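Local coordinates for tungsten-containing formylmethanofuran dehydrogenase 2 subunit C (PDB 5T5I), which is subunit C of a tungsten-containing formylmethanofuran dehydrogenase, the enzyme complex that reversibly reduces carbon dioxide and joins it to methanofuran as formylmethanofuran, at residues 194-206 with 213-225. Sequence-based numbering, arbitrary orientation.
Sequences GNVVARAGGEMAG and GMMQEFLAGFKYL
Asn-195 OD1 takes the backbone N-H of Met-214 at 2.8 Å in a nearly straight bond (168°), the donor tilted from the amide carbonyl plane; CG set beside its own backbone N (chi1 -57°) brings OD1 to the Met-214 backbone. Val-196 is gripped from both ends: its N donates to Met-214 O (2.9 Å) and its O receives Gln-216 N (2.9 Å). Beside this parallel bridge, Val-196 CB meets Met-215 CG, and the Met-215 sulfur reaches on to Ala-200 CB at 4.0 Å. Residues 194-199 and 213-218 stack as successive coils, consistent with a right-handed parallel beta-helix; after the turn at 219-222 the chain leaves the stack. Beyond Ala-198 two waters fill in, one joining Arg-199 N to Phe-218 O, the other Ala-200 N to Glu-217 O. Farther along, Leu-219 CD1 rests on Gly-202 CA (3.6 Å), while Phe-218 turns its ring edge to Ala-200 O. Met-204 SD lies at the edge of the Phe-222 ring, 3.8 Å from CZ, a Met-aromatic contact; Phe-218 CZ sits above one face of that ring, toward its rim. Phe-245 packs edge-to-face with Phe-218, and Val-258 lies against Met-204, Phe-218 and Phe-222. Outside the contact, Arg-199 salt-bridges an acidic side chain, and Glu-217 a basic one, of another protein's chain.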
ATOM      1  N   GLY C 194       9.886  -8.825  31.394  1.00 26.16           N
ATOM      2  CA  GLY C 194       9.978  -7.780  30.394  1.00 26.59           C
ATOM      3  C   GLY C 194       9.488  -8.229  29.032  1.00 30.52           C
ATOM      4  O   GLY C 194       8.575  -9.050  28.925  1.00 29.61           O
ATOM      5  N   ASN C 195      10.107  -7.688  27.986  1.00 27.13           N
ATOM      6  CA  ASN C 195       9.729  -7.915  26.596  1.00 26.02           C
ATOM      7  C   ASN C 195      10.506  -9.031  25.892  1.00 27.09           C
ATOM      8  O   ASN C 195      11.575  -9.449  26.344  1.00 24.96           O
ATOM      9  CB  ASN C 195       9.927  -6.595  25.818  1.00 27.13           C
ATOM     10  CG  ASN C 195       9.153  -5.428  26.402  1.00 42.70           C
ATOM     11  OD1 ASN C 195       8.046  -5.586  26.934  1.00 30.75           O
ATOM     12  ND2 ASN C 195       9.711  -4.226  26.334  1.00 31.20           N
ATOM     13  N   VAL C 196       9.953  -9.479  24.743  1.00 25.12           N
ATOM     14  CA  VAL C 196      10.549 -10.472  23.836  1.00 23.90           C
ATOM     15  C   VAL C 196      10.513  -9.861  22.429  1.00 27.75           C
ATOM     16  O   VAL C 196       9.472  -9.350  22.021  1.00 27.98           O
ATOM     17  CB  VAL C 196       9.790 -11.830  23.830  1.00 27.22           C
ATOM     18  CG1 VAL C 196      10.452 -12.837  22.878  1.00 26.64           C
ATOM     19  CG2 VAL C 196       9.663 -12.410  25.233  1.00 27.48           C
ATOM     20  N   VAL C 197      11.605  -9.971  21.664  1.00 25.17           N
ATOM     21  CA  VAL C 197      11.617  -9.463  20.282  1.00 24.24           C
ATOM     22  C   VAL C 197      10.836 -10.441  19.379  1.00 26.84           C
ATOM     23  O   VAL C 197       9.922 -10.019  18.672  1.00 26.70           O
ATOM     24  CB  VAL C 197      13.053  -9.208  19.757  1.00 27.49           C
ATOM     25  CG1 VAL C 197      13.054  -8.835  18.275  1.00 27.68           C
ATOM     26  CG2 VAL C 197      13.746  -8.135  20.591  1.00 27.49           C
ATOM     27  N   ALA C 198      11.190 -11.727  19.398  1.00 23.22           N
ATOM     28  CA  ALA C 198      10.528 -12.697  18.522  1.00 22.56           C
ATOM     29  C   ALA C 198      10.768 -14.153  18.901  1.00 24.99           C
ATOM     30  O   ALA C 198      11.691 -14.480  19.645  1.00 24.06           O
ATOM     31  CB  ALA C 198      10.995 -12.492  17.085  1.00 23.43           C
ATOM     32  N   ARG C 199       9.925 -15.016  18.329  1.00 22.35           N
ATOM     33  CA  ARG C 199      10.036 -16.470  18.326  1.00 22.05           C
ATOM     34  C   ARG C 199      10.018 -17.155  19.689  1.00 24.43           C
ATOM     35  O   ARG C 199      10.696 -18.173  19.858  1.00 22.59           O
ATOM     36  CB  ARG C 199      11.317 -16.867  17.541  1.00 20.30           C
ATOM     37  CG  ARG C 199      11.344 -16.318  16.128  1.00 24.19           C
ATOM     38  CD  ARG C 199      12.709 -16.410  15.455  1.00 21.65           C
ATOM     39  NE  ARG C 199      12.666 -15.694  14.184  1.00 21.43           N
ATOM     40  CZ  ARG C 199      13.654 -15.600  13.301  1.00 21.53           C
ATOM     41  NH1 ARG C 199      14.804 -16.223  13.512  1.00 19.93           N
ATOM     42  NH2 ARG C 199      13.479 -14.924  12.175  1.00 18.44           N
ATOM     43  N   ALA C 200       9.203 -16.669  20.636  1.00 22.38           N
ATOM     44  CA  ALA C 200       9.103 -17.341  21.936  1.00 23.31           C
ATOM     45  C   ALA C 200       8.481 -18.725  21.731  1.00 24.55           C
ATOM     46  O   ALA C 200       7.509 -18.859  20.997  1.00 22.48           O
ATOM     47  CB  ALA C 200       8.245 -16.525  22.910  1.00 24.41           C
ATOM     48  N   GLY C 201       9.095 -19.740  22.316  1.00 22.00           N
ATOM     49  CA  GLY C 201       8.588 -21.098  22.220  1.00 21.97           C
ATOM     50  C   GLY C 201       8.746 -21.760  20.863  1.00 23.16           C
ATOM     51  O   GLY C 201       8.082 -22.768  20.603  1.00 20.99           O
ATOM     52  N   GLY C 202       9.620 -21.215  20.003  1.00 19.35           N
ATOM     53  CA  GLY C 202       9.883 -21.789  18.689  1.00 20.21           C
ATOM     54  C   GLY C 202      10.266 -23.251  18.815  1.00 22.37           C
ATOM     55  O   GLY C 202      11.126 -23.587  19.627  1.00 20.07           O
ATOM     56  N   GLU C 203       9.546 -24.130  18.109  1.00 20.80           N
ATOM     57  CA  GLU C 203       9.767 -25.581  18.118  1.00 20.95           C
ATOM     58  C   GLU C 203       9.639 -26.240  19.520  1.00 23.98           C
ATOM     59  O   GLU C 203      10.167 -27.328  19.737  1.00 23.42           O
ATOM     60  CB  GLU C 203      11.113 -25.911  17.449  1.00 21.52           C
ATOM     61  CG  GLU C 203      11.128 -25.535  15.978  1.00 25.58           C
ATOM     62  CD  GLU C 203      12.518 -25.593  15.388  1.00 36.98           C
ATOM     63  OE1 GLU C 203      13.260 -24.594  15.512  1.00 27.55           O
ATOM     64  OE2 GLU C 203      12.879 -26.660  14.839  1.00 27.11           O
ATOM     65  N   MET C 204       8.890 -25.626  20.455  1.00 21.56           N
ATOM     66  CA  MET C 204       8.709 -26.237  21.773  1.00 20.02           C
ATOM     67  C   MET C 204       7.754 -27.447  21.651  1.00 23.65           C
ATOM     68  O   MET C 204       6.833 -27.441  20.823  1.00 20.31           O
ATOM     69  CB  MET C 204       8.188 -25.210  22.819  1.00 20.57           C
ATOM     70  CG  MET C 204       6.705 -24.875  22.685  1.00 22.67           C
ATOM     71  SD  MET C 204       6.061 -23.569  23.783  1.00 23.75           S
ATOM     72  CE  MET C 204       6.689 -24.078  25.359  1.00 20.49           C
ATOM     73  N   ALA C 205       8.010 -28.482  22.460  1.00 23.01           N
ATOM     74  CA  ALA C 205       7.179 -29.695  22.542  1.00 23.54           C
ATOM     75  C   ALA C 205       6.376 -29.776  23.866  1.00 26.28           C
ATOM     76  O   ALA C 205       5.393 -30.505  23.944  1.00 23.26           O
ATOM     77  CB  ALA C 205       8.077 -30.919  22.408  1.00 24.59           C
ATOM     78  N   GLY C 206       6.786 -29.014  24.872  1.00 26.67           N
ATOM     79  CA  GLY C 206       6.168 -29.004  26.195  1.00 26.36           C
ATOM     80  C   GLY C 206       6.759 -27.914  27.066  1.00 29.48           C
ATOM     81  O   GLY C 206       7.616 -27.149  26.613  1.00 28.42           O
ATOM     82  N   GLY C 213       5.610  -8.748  29.631  1.00 27.82           N
ATOM     83  CA  GLY C 213       5.758  -7.577  28.775  1.00 28.35           C
ATOM     84  C   GLY C 213       5.229  -7.857  27.378  1.00 32.51           C
ATOM     85  O   GLY C 213       4.338  -8.699  27.184  1.00 30.95           O
ATOM     86  N   MET C 214       5.762  -7.132  26.400  1.00 30.42           N
ATOM     87  CA  MET C 214       5.335  -7.226  25.009  1.00 30.15           C
ATOM     88  C   MET C 214       6.177  -8.202  24.199  1.00 31.64           C
ATOM     89  O   MET C 214       7.404  -8.119  24.233  1.00 30.98           O
ATOM     90  CB  MET C 214       5.430  -5.826  24.359  1.00 33.89           C
ATOM     91  CG  MET C 214       5.063  -5.794  22.887  1.00 39.14           C
ATOM     92  SD  MET C 214       5.029  -4.112  22.233  1.00 46.01           S
ATOM     93  CE  MET C 214       4.162  -4.375  20.732  1.00 43.56           C
ATOM     94  N   MET C 215       5.517  -9.057  23.398  1.00 26.61           N
ATOM     95  CA  MET C 215       6.189  -9.910  22.402  1.00 26.54           C
ATOM     96  C   MET C 215       6.018  -9.108  21.098  1.00 30.68           C
ATOM     97  O   MET C 215       4.880  -8.901  20.676  1.00 30.55           O
ATOM     98  CB  MET C 215       5.530 -11.294  22.248  1.00 28.60           C
ATOM     99  CG  MET C 215       5.618 -12.152  23.478  1.00 31.01           C
ATOM    100  SD  MET C 215       5.290 -13.895  23.153  1.00 32.76           S
ATOM    101  CE  MET C 215       3.703 -13.819  22.450  1.00 30.66           C
ATOM    102  N   GLN C 216       7.103  -8.586  20.504  1.00 27.42           N
ATOM    103  CA  GLN C 216       6.963  -7.795  19.267  1.00 26.98           C
ATOM    104  C   GLN C 216       6.379  -8.634  18.114  1.00 28.35           C
ATOM    105  O   GLN C 216       5.553  -8.130  17.353  1.00 28.31           O
ATOM    106  CB  GLN C 216       8.299  -7.175  18.818  1.00 27.93           C
ATOM    107  CG  GLN C 216       8.880  -6.119  19.755  1.00 44.09           C
ATOM    108  CD  GLN C 216      10.168  -5.527  19.207  1.00 66.29           C
ATOM    109  OE1 GLN C 216      10.339  -5.345  17.997  1.00 63.14           O
ATOM    110  NE2 GLN C 216      11.101  -5.174  20.078  1.00 59.85           N
ATOM    111  N   GLU C 217       6.826  -9.904  18.002  1.00 23.41           N
ATOM    112  CA  GLU C 217       6.406 -10.864  16.976  1.00 23.37           C
ATOM    113  C   GLU C 217       6.219 -12.236  17.602  1.00 26.03           C
ATOM    114  O   GLU C 217       6.881 -12.553  18.582  1.00 26.47           O
ATOM    115  CB  GLU C 217       7.481 -10.996  15.901  1.00 24.26           C
ATOM    116  CG  GLU C 217       7.809  -9.713  15.158  1.00 30.00           C
ATOM    117  CD  GLU C 217       9.057  -9.867  14.312  1.00 49.83           C
ATOM    118  OE1 GLU C 217       9.037 -10.695  13.373  1.00 37.07           O
ATOM    119  OE2 GLU C 217      10.094  -9.259  14.660  1.00 42.15           O
ATOM    120  N   PHE C 218       5.325 -13.045  17.032  1.00 21.78           N
ATOM    121  CA  PHE C 218       5.068 -14.399  17.515  1.00 21.11           C
ATOM    122  C   PHE C 218       5.061 -15.383  16.320  1.00 25.55           C
ATOM    123  O   PHE C 218       5.635 -15.050  15.282  1.00 27.11           O
ATOM    124  CB  PHE C 218       3.816 -14.428  18.410  1.00 21.74           C
ATOM    125  CG  PHE C 218       3.579 -15.669  19.257  1.00 22.18           C
ATOM    126  CD1 PHE C 218       4.628 -16.292  19.929  1.00 22.83           C
ATOM    127  CD2 PHE C 218       2.317 -16.242  19.336  1.00 24.70           C
ATOM    128  CE1 PHE C 218       4.411 -17.446  20.677  1.00 24.00           C
ATOM    129  CE2 PHE C 218       2.104 -17.398  20.088  1.00 25.72           C
ATOM    130  CZ  PHE C 218       3.146 -17.978  20.773  1.00 24.44           C
ATOM    131  N   LEU C 219       4.479 -16.589  16.467  1.00 22.08           N
ATOM    132  CA  LEU C 219       4.585 -17.669  15.508  1.00 21.26           C
ATOM    133  C   LEU C 219       3.232 -18.270  15.115  1.00 26.42           C
ATOM    134  O   LEU C 219       2.386 -18.548  15.977  1.00 23.27           O
ATOM    135  CB  LEU C 219       5.465 -18.710  16.188  1.00 20.75           C
ATOM    136  CG  LEU C 219       6.962 -18.355  16.371  1.00 23.98           C
ATOM    137  CD1 LEU C 219       7.623 -19.341  17.329  1.00 23.30           C
ATOM    138  CD2 LEU C 219       7.711 -18.385  15.044  1.00 27.69           C
ATOM    139  N   ALA C 220       3.053 -18.509  13.801  1.00 24.65           N
ATOM    140  CA  ALA C 220       1.811 -19.024  13.240  1.00 24.80           C
ATOM    141  C   ALA C 220       1.517 -20.500  13.537  1.00 27.05           C
ATOM    142  O   ALA C 220       0.394 -20.937  13.303  1.00 26.16           O
ATOM    143  CB  ALA C 220       1.767 -18.763  11.748  1.00 26.56           C
ATOM    144  N   GLY C 221       2.503 -21.242  14.060  1.00 24.90           N
ATOM    145  CA  GLY C 221       2.317 -22.633  14.462  1.00 25.04           C
ATOM    146  C   GLY C 221       1.620 -22.806  15.807  1.00 27.76           C
ATOM    147  O   GLY C 221       1.417 -23.938  16.248  1.00 27.43           O
ATOM    148  N   PHE C 222       1.241 -21.704  16.485  1.00 23.52           N
ATOM    149  CA  PHE C 222       0.548 -21.777  17.777  1.00 22.48           C
ATOM    150  C   PHE C 222      -0.965 -21.655  17.591  1.00 27.41           C
ATOM    151  O   PHE C 222      -1.410 -20.973  16.671  1.00 28.10           O
ATOM    152  CB  PHE C 222       1.071 -20.698  18.721  1.00 23.27           C
ATOM    153  CG  PHE C 222       2.354 -21.096  19.415  1.00 23.84           C
ATOM    154  CD1 PHE C 222       3.574 -20.996  18.765  1.00 25.32           C
ATOM    155  CD2 PHE C 222       2.337 -21.594  20.713  1.00 24.53           C
ATOM    156  CE1 PHE C 222       4.757 -21.381  19.401  1.00 25.63           C
ATOM    157  CE2 PHE C 222       3.518 -21.991  21.342  1.00 26.96           C
ATOM    158  CZ  PHE C 222       4.720 -21.898  20.674  1.00 25.04           C
ATOM    159  N   LYS C 223      -1.751 -22.334  18.440  1.00 25.87           N
ATOM    160  CA  LYS C 223      -3.212 -22.262  18.421  1.00 26.31           C
ATOM    161  C   LYS C 223      -3.625 -21.372  19.574  1.00 27.49           C
ATOM    162  O   LYS C 223      -3.157 -21.562  20.692  1.00 24.26           O
ATOM    163  CB  LYS C 223      -3.841 -23.641  18.609  1.00 30.22           C
ATOM    164  CG  LYS C 223      -5.362 -23.672  18.572  1.00 45.24           C
ATOM    165  CD  LYS C 223      -5.872 -25.091  18.800  1.00 61.52           C
ATOM    166  CE  LYS C 223      -7.381 -25.178  18.727  1.00 76.58           C
ATOM    167  NZ  LYS C 223      -7.935 -26.052  19.794  1.00 88.01           N
ATOM    168  N   TYR C 224      -4.528 -20.439  19.310  1.00 24.58           N
ATOM    169  CA  TYR C 224      -5.044 -19.522  20.335  1.00 23.75           C
ATOM    170  C   TYR C 224      -6.168 -20.213  21.117  1.00 27.96           C
ATOM    171  O   TYR C 224      -7.125 -20.677  20.501  1.00 28.31           O
ATOM    172  CB  TYR C 224      -5.531 -18.230  19.660  1.00 25.48           C
ATOM    173  CG  TYR C 224      -6.185 -17.256  20.608  1.00 27.46           C
ATOM    174  CD1 TYR C 224      -5.485 -16.734  21.689  1.00 28.53           C
ATOM    175  CD2 TYR C 224      -7.504 -16.854  20.427  1.00 28.89           C
ATOM    176  CE1 TYR C 224      -6.078 -15.838  22.568  1.00 29.19           C
ATOM    177  CE2 TYR C 224      -8.115 -15.957  21.306  1.00 29.72           C
ATOM    178  CZ  TYR C 224      -7.388 -15.435  22.365  1.00 35.68           C
ATOM    179  OH  TYR C 224      -7.977 -14.583  23.267  1.00 34.67           O
ATOM    180  N   LEU C 225      -6.040 -20.305  22.454  1.00 25.39           N
ATOM    181  CA  LEU C 225      -7.023 -20.968  23.334  1.00 27.00           C
ATOM    182  C   LEU C 225      -7.964 -20.017  24.093  1.00 33.49           C
ATOM    183  O   LEU C 225      -8.945 -20.485  24.655  1.00 36.85           O
ATOM    184  CB  LEU C 225      -6.300 -21.872  24.348  1.00 26.85           C
ATOM    185  CG  LEU C 225      -5.422 -23.014  23.780  1.00 32.25           C
ATOM    186  CD1 LEU C 225      -4.859 -23.836  24.903  1.00 32.94           C
ATOM    187  CD2 LEU C 225      -6.204 -23.931  22.836  1.00 34.61           C
TER
HETATM  188  O   HOH W   1       8.389 -14.556  15.748  1.00 22.66           O
HETATM  189  O   HOH W   2       7.589 -14.222  20.649  1.00 25.84           O